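PDB 2QRY: thiamine-binding periplasmic protein, which binds thiamine, thiamine phosphate and thiamine diphosphate with high affinity in the periplasm and serves the ThiBPQ ABC transporter in thiamine import. Local coordinates for residues T195-W200 with Y204-K209; S32-W37 with L57-D62; G113-D118 with V247-R252. All blocks are in the same frame, centred on the assembly; numbering follows the deposited sequence.

Contact 1. Residues T195-W200 with Y204-K209; sequences TVTKGW and YGLFLK. With TPS (thiamin phosphate), chain E.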
# COMPACT_ATOMS: atom_id res chain seq x y z
N THR A 195 -12.70 15.26 1.37
CA THR A 195 -11.39 15.73 0.93
C THR A 195 -10.54 14.60 0.36
O THR A 195 -10.88 13.42 0.48
CB THR A 195 -10.61 16.39 2.09
OG1 THR A 195 -9.48 17.10 1.56
CG2 THR A 195 -10.11 15.34 3.07
N VAL A 196 -9.43 14.97 -0.26
CA VAL A 196 -8.51 14.01 -0.83
C VAL A 196 -7.11 14.41 -0.41
O VAL A 196 -6.66 15.52 -0.69
CB VAL A 196 -8.59 14.01 -2.36
CG1 VAL A 196 -7.60 12.99 -2.92
CG2 VAL A 196 -10.01 13.72 -2.81
N THR A 197 -6.41 13.51 0.27
CA THR A 197 -5.05 13.78 0.73
C THR A 197 -4.01 13.08 -0.15
O THR A 197 -4.33 12.15 -0.90
CB THR A 197 -4.87 13.28 2.16
OG1 THR A 197 -4.87 11.85 2.16
CG2 THR A 197 -6.01 13.76 3.05
N LYS A 198 -2.76 13.52 -0.04
CA LYS A 198 -1.67 12.95 -0.82
C LYS A 198 -1.27 11.58 -0.27
O LYS A 198 -0.86 10.70 -1.02
CB LYS A 198 -0.45 13.88 -0.79
CG LYS A 198 -0.55 15.08 -1.70
CD LYS A 198 0.73 15.91 -1.63
CE LYS A 198 0.84 16.83 -2.82
NZ LYS A 198 -0.42 17.59 -3.00
N GLY A 199 -1.38 11.44 1.04
CA GLY A 199 -1.01 10.19 1.67
C GLY A 199 -2.08 9.62 2.58
O GLY A 199 -2.98 10.32 3.03
N TRP A 200 -1.95 8.33 2.85
CA TRP A 200 -2.88 7.59 3.69
C TRP A 200 -2.93 8.12 5.13
O TRP A 200 -4.00 8.31 5.69
CB TRP A 200 -2.49 6.11 3.69
CG TRP A 200 -3.19 5.29 4.72
CD1 TRP A 200 -4.40 4.66 4.58
CD2 TRP A 200 -2.75 5.05 6.06
NE1 TRP A 200 -4.74 4.04 5.76
CE2 TRP A 200 -3.75 4.26 6.69
CE3 TRP A 200 -1.62 5.42 6.79
CZ2 TRP A 200 -3.64 3.84 8.02
CZ3 TRP A 200 -1.51 4.99 8.12
CH2 TRP A 200 -2.51 4.21 8.71
N TYR A 204 -6.45 8.80 7.05
CA TYR A 204 -6.90 7.98 8.17
C TYR A 204 -7.06 8.81 9.44
O TYR A 204 -7.99 8.61 10.22
CB TYR A 204 -5.91 6.83 8.40
CG TYR A 204 -6.55 5.60 9.00
CD1 TYR A 204 -6.48 5.35 10.37
CD2 TYR A 204 -7.27 4.71 8.20
CE1 TYR A 204 -7.11 4.23 10.93
CE2 TYR A 204 -7.91 3.60 8.75
CZ TYR A 204 -7.83 3.37 10.11
OH TYR A 204 -8.47 2.27 10.66
N GLY A 205 -6.16 9.77 9.63
CA GLY A 205 -6.25 10.62 10.80
C GLY A 205 -7.52 11.45 10.81
O GLY A 205 -8.15 11.61 11.86
N LEU A 206 -7.90 12.00 9.65
CA LEU A 206 -9.11 12.80 9.57
C LEU A 206 -10.29 11.88 9.85
O LEU A 206 -11.23 12.27 10.53
CB LEU A 206 -9.25 13.44 8.19
CG LEU A 206 -8.16 14.43 7.80
CD1 LEU A 206 -8.28 14.77 6.33
CD2 LEU A 206 -8.27 15.69 8.66
N PHE A 207 -10.24 10.66 9.33
CA PHE A 207 -11.33 9.73 9.58
C PHE A 207 -11.49 9.54 11.09
O PHE A 207 -12.58 9.73 11.63
CB PHE A 207 -11.07 8.38 8.92
CG PHE A 207 -11.93 7.26 9.44
CD1 PHE A 207 -13.30 7.24 9.19
CD2 PHE A 207 -11.37 6.24 10.21
CE1 PHE A 207 -14.11 6.20 9.69
CE2 PHE A 207 -12.16 5.19 10.72
CZ PHE A 207 -13.54 5.18 10.45
N LEU A 208 -10.40 9.17 11.75
CA LEU A 208 -10.44 8.94 13.19
C LEU A 208 -10.89 10.18 13.96
O LEU A 208 -11.44 10.06 15.05
CB LEU A 208 -9.07 8.49 13.70
CG LEU A 208 -8.60 7.15 13.15
CD1 LEU A 208 -7.18 6.90 13.60
CD2 LEU A 208 -9.52 6.05 13.63
N LYS A 209 -10.66 11.36 13.39
CA LYS A 209 -11.08 12.59 14.04
C LYS A 209 -12.57 12.87 13.79
O LYS A 209 -13.14 13.81 14.34
CB LYS A 209 -10.21 13.77 13.57
CG LYS A 209 -8.88 13.86 14.32
CD LYS A 209 -7.92 14.90 13.76
CE LYS A 209 -7.28 14.43 12.45
NZ LYS A 209 -6.16 15.30 11.98
CM2 TPS E . -4.33 1.14 10.84
N3 TPS E . -0.87 0.92 5.25
C2 TPS E . -1.29 2.12 5.58
S1 TPS E . -0.77 3.13 4.28
C5 TPS E . 0.02 1.87 3.31
C4 TPS E . -0.18 0.75 4.09
CM4 TPS E . 0.34 -0.61 3.64
C6 TPS E . 0.69 2.12 2.00
C7 TPS E . 0.57 3.64 1.90
O7 TPS E . 1.09 4.20 0.70
N1A TPS E . -4.07 0.23 8.57
C2A TPS E . -3.49 0.78 9.63
N3A TPS E . -2.18 1.03 9.65
C4A TPS E . -1.39 0.72 8.60
N4A TPS E . -0.03 0.99 8.65
C5A TPS E . -1.97 0.13 7.44
C6A TPS E . -3.36 -0.10 7.47
C7A TPS E . -1.16 -0.25 6.18
P1 TPS E . 0.87 5.79 0.80
O1 TPS E . -0.62 6.10 1.08
O2 TPS E . 1.39 6.53 -0.51
O3 TPS E . 1.70 6.32 1.99
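Trp200 and Tyr204 lie side by side on one face of helix 200-208, pointing the same way, with the indole between the tyrosine and the ligand. The thiazole carbon C2 of thiamin phosphate sits 3.3 Å above the indole plane, over its centre, while Tyr204 CB covers the opposite face nearer the rim. The phenol ring is slid off the indole's six-membered ring, its plane turned by 28°; the closest approach is Trp200 CZ2 to Tyr204 CG, 3.5 Å. With CG anti to the backbone N (chi1 169°), Trp200 swings its indole under the ligand, and NE1 is anchored to Ser217 OG. Strand 193-197, helix 200-208 and strand 214-218 form a beta-alpha-beta crossover, both strands running parallel to strand 156-159. Gly199 is the N-cap, and just beyond it Trp200 N donates to phosphate O1 at 3.1 Å, where the helix's amino end would probably add favourable potential. One turn on, Tyr204 N gives a nearly straight bond to Trp200 O, 2.8 Å. Farther from the pocket, the side chains of Leu206 and Thr197 meet tip to tip, while those of Leu206 and Thr195 cross at about a right angle, Leu206 CD1 3.8 Å from Thr195 CG2.

Contact 2. Residues S32-W37 with L57-D62; sequences SFAADW and LVALED. With TPS (thiamin phosphate), chain E.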
# COMPACT_ATOMS: atom_id res chain seq x y z
N SER A 32 4.21 5.92 7.07
CA SER A 32 3.63 4.96 8.00
C SER A 32 4.54 3.75 8.21
O SER A 32 4.40 3.03 9.20
CB SER A 32 2.24 4.51 7.53
OG SER A 32 2.32 3.82 6.30
N PHE A 33 5.50 3.52 7.31
CA PHE A 33 6.40 2.39 7.47
C PHE A 33 7.50 2.73 8.47
O PHE A 33 7.74 1.98 9.41
CB PHE A 33 7.04 1.99 6.14
CG PHE A 33 7.81 0.70 6.19
CD1 PHE A 33 7.16 -0.52 5.98
CD2 PHE A 33 9.17 0.69 6.47
CE1 PHE A 33 7.86 -1.72 6.06
CE2 PHE A 33 9.88 -0.51 6.55
CZ PHE A 33 9.22 -1.72 6.34
N ALA A 34 8.16 3.87 8.27
CA ALA A 34 9.24 4.30 9.15
C ALA A 34 8.76 4.93 10.46
O ALA A 34 9.56 5.25 11.34
CB ALA A 34 10.15 5.28 8.41
N ALA A 35 7.45 5.12 10.59
CA ALA A 35 6.88 5.73 11.79
C ALA A 35 7.31 5.00 13.05
O ALA A 35 7.55 3.79 13.03
CB ALA A 35 5.36 5.74 11.70
N ASP A 36 7.41 5.74 14.16
CA ASP A 36 7.80 5.14 15.42
C ASP A 36 6.88 3.97 15.74
O ASP A 36 7.28 3.02 16.40
CB ASP A 36 7.72 6.16 16.56
CG ASP A 36 8.89 7.12 16.58
OD1 ASP A 36 10.04 6.66 16.39
OD2 ASP A 36 8.67 8.33 16.78
N TRP A 37 5.63 4.05 15.27
CA TRP A 37 4.67 2.99 15.53
C TRP A 37 4.61 1.96 14.41
O TRP A 37 3.88 0.98 14.52
CB TRP A 37 3.29 3.61 15.77
CG TRP A 37 2.90 4.62 14.75
CD1 TRP A 37 2.34 4.37 13.52
CD2 TRP A 37 3.08 6.04 14.83
NE1 TRP A 37 2.16 5.56 12.84
CE2 TRP A 37 2.61 6.59 13.62
CE3 TRP A 37 3.59 6.89 15.82
CZ2 TRP A 37 2.63 7.97 13.36
CZ3 TRP A 37 3.62 8.27 15.56
CH2 TRP A 37 3.14 8.79 14.34
N LEU A 57 16.42 4.49 7.23
CA LEU A 57 15.09 4.50 6.65
C LEU A 57 14.57 5.93 6.53
O LEU A 57 14.33 6.60 7.53
CB LEU A 57 14.14 3.68 7.52
CG LEU A 57 14.29 2.17 7.35
CD1 LEU A 57 13.58 1.43 8.49
CD2 LEU A 57 13.72 1.77 5.99
N VAL A 58 14.40 6.38 5.30
CA VAL A 58 13.94 7.73 5.04
C VAL A 58 12.49 7.78 4.58
O VAL A 58 12.18 7.35 3.47
CB VAL A 58 14.82 8.40 3.96
CG1 VAL A 58 14.45 9.86 3.82
CG2 VAL A 58 16.29 8.25 4.30
N ALA A 59 11.61 8.30 5.43
CA ALA A 59 10.20 8.45 5.08
C ALA A 59 10.20 9.65 4.14
O ALA A 59 10.02 10.80 4.57
CB ALA A 59 9.37 8.74 6.31
N LEU A 60 10.38 9.38 2.85
CA LEU A 60 10.49 10.42 1.84
C LEU A 60 9.25 10.83 1.05
O LEU A 60 9.01 12.02 0.80
CB LEU A 60 11.57 10.00 0.84
CG LEU A 60 12.48 11.13 0.40
CD1 LEU A 60 13.08 11.78 1.64
CD2 LEU A 60 13.57 10.59 -0.52
N GLU A 61 8.46 9.85 0.63
CA GLU A 61 7.27 10.14 -0.15
C GLU A 61 6.26 9.04 0.08
O GLU A 61 6.53 8.04 0.75
CB GLU A 61 7.61 10.13 -1.65
CG GLU A 61 8.65 11.14 -2.12
CD GLU A 61 8.06 12.52 -2.37
OE1 GLU A 61 6.82 12.65 -2.40
OE2 GLU A 61 8.84 13.47 -2.54
N ASP A 62 5.08 9.25 -0.49
CA ASP A 62 4.03 8.27 -0.42
C ASP A 62 4.34 7.27 -1.54
O ASP A 62 5.16 7.55 -2.42
CB ASP A 62 2.68 8.96 -0.62
CG ASP A 62 2.22 9.70 0.62
OD1 ASP A 62 2.13 9.04 1.68
OD2 ASP A 62 1.97 10.92 0.55
CM2 TPS E . -4.33 1.14 10.84
N3 TPS E . -0.87 0.92 5.25
C2 TPS E . -1.29 2.12 5.58
S1 TPS E . -0.77 3.13 4.28
C5 TPS E . 0.02 1.87 3.31
C4 TPS E . -0.18 0.75 4.09
CM4 TPS E . 0.34 -0.61 3.64
C6 TPS E . 0.69 2.12 2.00
C7 TPS E . 0.57 3.64 1.90
O7 TPS E . 1.09 4.20 0.70
N1A TPS E . -4.07 0.23 8.57
C2A TPS E . -3.49 0.78 9.63
N3A TPS E . -2.18 1.03 9.65
C4A TPS E . -1.39 0.72 8.60
N4A TPS E . -0.03 0.99 8.65
C5A TPS E . -1.97 0.13 7.44
C6A TPS E . -3.36 -0.10 7.47
C7A TPS E . -1.16 -0.25 6.18
P1 TPS E . 0.87 5.79 0.80
O1 TPS E . -0.62 6.10 1.08
O2 TPS E . 1.39 6.53 -0.51
O3 TPS E . 1.70 6.32 1.99
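A single methyl group carries this contact: Ala34 CB, at the end of the short helix 31-34, touches two residues of strand 54-59 and makes every close approach between the segments. Ala59 CB faces it methyl to methyl at 4.1 Å. Leu57 offers its CB at 4.4 Å, the base of the side chain rather than its branched end. With so little bulk between them the backbones come close, Ala34 CA lying 5.9 Å from Ala59 CA; on strand 24-29 Thr29 packs against Ala34 and Val27 against Leu57. Beyond Ala59, the centre of an inverse gamma turn, the chain leaves the strand for the ligand, and the far ends of both segments reach thiamin phosphate separately. Ser32 OG stands 3.8 Å from thiazole S1. Asp62, its CG beside the backbone N (chi1 -77°), has OD1 2.8 Å from phosphate O3, though its exact placement against the phosphate is uncertain, and it packs on Lys198 and Gly199 of the other lobe. An alanine here would probably leave O3 without this close oxygen and open a gap beside Lys198. Next along the chain, Gly63 N is hydrogen-bonded to the ligand as helix 63-73 begins. Strand 24-29, the intervening helices and strand 54-59 thus form the parallel beta-alpha-beta unit, with a ligand-binding loop after its second strand, that is characteristic of periplasmic solute-binding proteins.

Contact 3. Residues G113-D118 with V247-R252; sequences GGWNND and VEVAAR. With TPS (thiamin phosphate), chain E.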
# COMPACT_ATOMS: atom_id res chain seq x y z
N GLY A 113 -1.77 -15.31 -5.86
CA GLY A 113 -1.61 -15.12 -7.29
C GLY A 113 -0.19 -15.44 -7.69
O GLY A 113 0.17 -15.38 -8.87
N GLY A 114 0.64 -15.78 -6.71
CA GLY A 114 2.02 -16.10 -6.98
C GLY A 114 2.88 -14.88 -7.22
O GLY A 114 2.41 -13.74 -7.14
N TRP A 115 4.15 -15.11 -7.52
CA TRP A 115 5.06 -14.01 -7.77
C TRP A 115 6.31 -14.46 -8.50
O TRP A 115 7.07 -15.30 -8.01
CB TRP A 115 5.44 -13.34 -6.45
CG TRP A 115 6.26 -12.10 -6.62
CD1 TRP A 115 7.63 -12.02 -6.70
CD2 TRP A 115 5.77 -10.77 -6.76
NE1 TRP A 115 8.01 -10.72 -6.89
CE2 TRP A 115 6.89 -9.93 -6.92
CE3 TRP A 115 4.49 -10.20 -6.76
CZ2 TRP A 115 6.77 -8.54 -7.08
CZ3 TRP A 115 4.37 -8.83 -6.92
CH2 TRP A 115 5.50 -8.01 -7.08
N ASN A 116 6.52 -13.90 -9.69
CA ASN A 116 7.68 -14.22 -10.50
C ASN A 116 8.28 -12.91 -10.99
O ASN A 116 7.80 -12.32 -11.96
CB ASN A 116 7.28 -15.09 -11.69
N ASN A 117 9.32 -12.44 -10.31
CA ASN A 117 9.98 -11.19 -10.68
C ASN A 117 11.42 -11.15 -10.17
O ASN A 117 11.67 -11.33 -8.98
CB ASN A 117 9.20 -9.99 -10.14
CG ASN A 117 9.67 -8.67 -10.73
OD1 ASN A 117 10.76 -8.18 -10.43
ND2 ASN A 117 8.84 -8.08 -11.59
N ASP A 118 12.35 -10.92 -11.09
CA ASP A 118 13.78 -10.87 -10.77
C ASP A 118 14.23 -9.60 -10.06
O ASP A 118 15.29 -9.58 -9.43
CB ASP A 118 14.58 -11.04 -12.06
N VAL A 247 0.39 -5.82 -3.42
CA VAL A 247 1.56 -6.54 -2.97
C VAL A 247 2.64 -5.48 -2.97
O VAL A 247 3.05 -5.01 -4.03
CB VAL A 247 1.98 -7.67 -3.94
CG1 VAL A 247 3.25 -8.32 -3.45
CG2 VAL A 247 0.86 -8.71 -4.06
N GLU A 248 3.08 -5.07 -1.79
CA GLU A 248 4.11 -4.05 -1.70
C GLU A 248 5.45 -4.70 -1.99
O GLU A 248 5.67 -5.86 -1.65
CB GLU A 248 4.12 -3.41 -0.31
CG GLU A 248 2.78 -2.86 0.11
CD GLU A 248 2.89 -1.91 1.28
OE1 GLU A 248 3.03 -0.69 1.04
OE2 GLU A 248 2.85 -2.39 2.43
N VAL A 249 6.36 -3.95 -2.59
CA VAL A 249 7.66 -4.48 -2.95
C VAL A 249 8.81 -3.53 -2.67
O VAL A 249 8.61 -2.35 -2.37
CB VAL A 249 7.70 -4.84 -4.45
CG1 VAL A 249 6.57 -5.79 -4.79
CG2 VAL A 249 7.58 -3.57 -5.28
N ALA A 250 10.01 -4.07 -2.78
CA ALA A 250 11.23 -3.30 -2.60
C ALA A 250 12.23 -3.77 -3.67
O ALA A 250 12.13 -4.89 -4.17
CB ALA A 250 11.79 -3.54 -1.21
N ALA A 251 13.16 -2.90 -4.02
CA ALA A 251 14.17 -3.23 -5.02
C ALA A 251 15.41 -2.37 -4.79
O ALA A 251 15.33 -1.27 -4.23
CB ALA A 251 13.63 -3.00 -6.41
N ARG A 252 16.57 -2.88 -5.21
CA ARG A 252 17.81 -2.14 -5.05
C ARG A 252 18.04 -1.32 -6.32
O ARG A 252 17.65 -1.73 -7.41
CB ARG A 252 18.97 -3.11 -4.82
CG ARG A 252 19.46 -3.89 -6.04
CD ARG A 252 20.47 -4.96 -5.61
NE ARG A 252 21.49 -5.26 -6.62
CZ ARG A 252 22.35 -4.37 -7.11
NH1 ARG A 252 22.33 -3.11 -6.70
NH2 ARG A 252 23.25 -4.75 -8.01
CM2 TPS E . -4.33 1.14 10.84
N3 TPS E . -0.87 0.92 5.25
C2 TPS E . -1.29 2.12 5.58
S1 TPS E . -0.77 3.13 4.28
C5 TPS E . 0.02 1.87 3.31
C4 TPS E . -0.18 0.75 4.09
CM4 TPS E . 0.34 -0.61 3.64
C6 TPS E . 0.69 2.12 2.00
C7 TPS E . 0.57 3.64 1.90
O7 TPS E . 1.09 4.20 0.70
N1A TPS E . -4.07 0.23 8.57
C2A TPS E . -3.49 0.78 9.63
N3A TPS E . -2.18 1.03 9.65
C4A TPS E . -1.39 0.72 8.60
N4A TPS E . -0.03 0.99 8.65
C5A TPS E . -1.97 0.13 7.44
C6A TPS E . -3.36 -0.10 7.47
C7A TPS E . -1.16 -0.25 6.18
P1 TPS E . 0.87 5.79 0.80
O1 TPS E . -0.62 6.10 1.08
O2 TPS E . 1.39 6.53 -0.51
O3 TPS E . 1.70 6.32 1.99
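Trp115 drops from an irregular loop onto two valines of strand 243-252, and the benzo end of its indole does all the touching. The tightest point is CH2 against Val249 CG1, 3.4 Å, a snug approach for two carbons. Next to it, CZ3 meets Val247 CG1 at 3.7 Å, the two side chains sliding past each other in opposite directions. Different rotations give the valines a common use of CG1: it stands anti to the backbone N in Val247 (chi1 176°) but beside that N in Val249 (chi1 -56°). The indole is also held by its NE1, hydrogen-bonded to Phe120 O, and Leu90 and Pro122 add apolar cover. Strand 243-252 runs antiparallel between strands 81-86 and 121-133, the reversed strand that marks the type II periplasmic binding fold. Its residues alternate: Val247 and Val249 point to the loop, whereas the first bond of the Glu248 side chain leaves on the side away from it, and the carboxylate lies in the ligand pocket. There Glu248 OE2 lies 3.3 Å from methyl CM4 of thiamin phosphate, a placement that would suit the positive charge of the thiazolium. OE1 is hydrogen-bonded to Tyr30 OH, and the closeness of Asp124 to OE2 would probably raise the proton affinity of the pair. The loop around Trp115 is far looser. Gly113 and Gly114 are solvent-exposed with positive phi, and Asn116, also exposed, is modelled only to CB. Asn117 starts out toward the strand but stays well short of it, and its OD1 accepts from Thr119 N and Phe120 N.

Overall arrangement
All three contacts touch one ligand, from different parts of a two-lobed binding fold. Contact 2 comes first along the chain, on the sheet order 54-59, 24-29, 81-86, 243-252; contact 3 lies farther across that sheet, their centres about 20 Å apart. Contact 1 falls in sequence between the two segments of contact 3 but belongs to the other lobe, about 28 Å from contact 3 between centres and across the middle of the chain. Contacts 1 and 2 have centres about 16 Å apart and meet at the pocket, where Lys198 O approaches Asp62 OD2 to 3.2 Å. Thiamin phosphate is therefore enclosed by both lobes, consistent with cleft closure on the ligand.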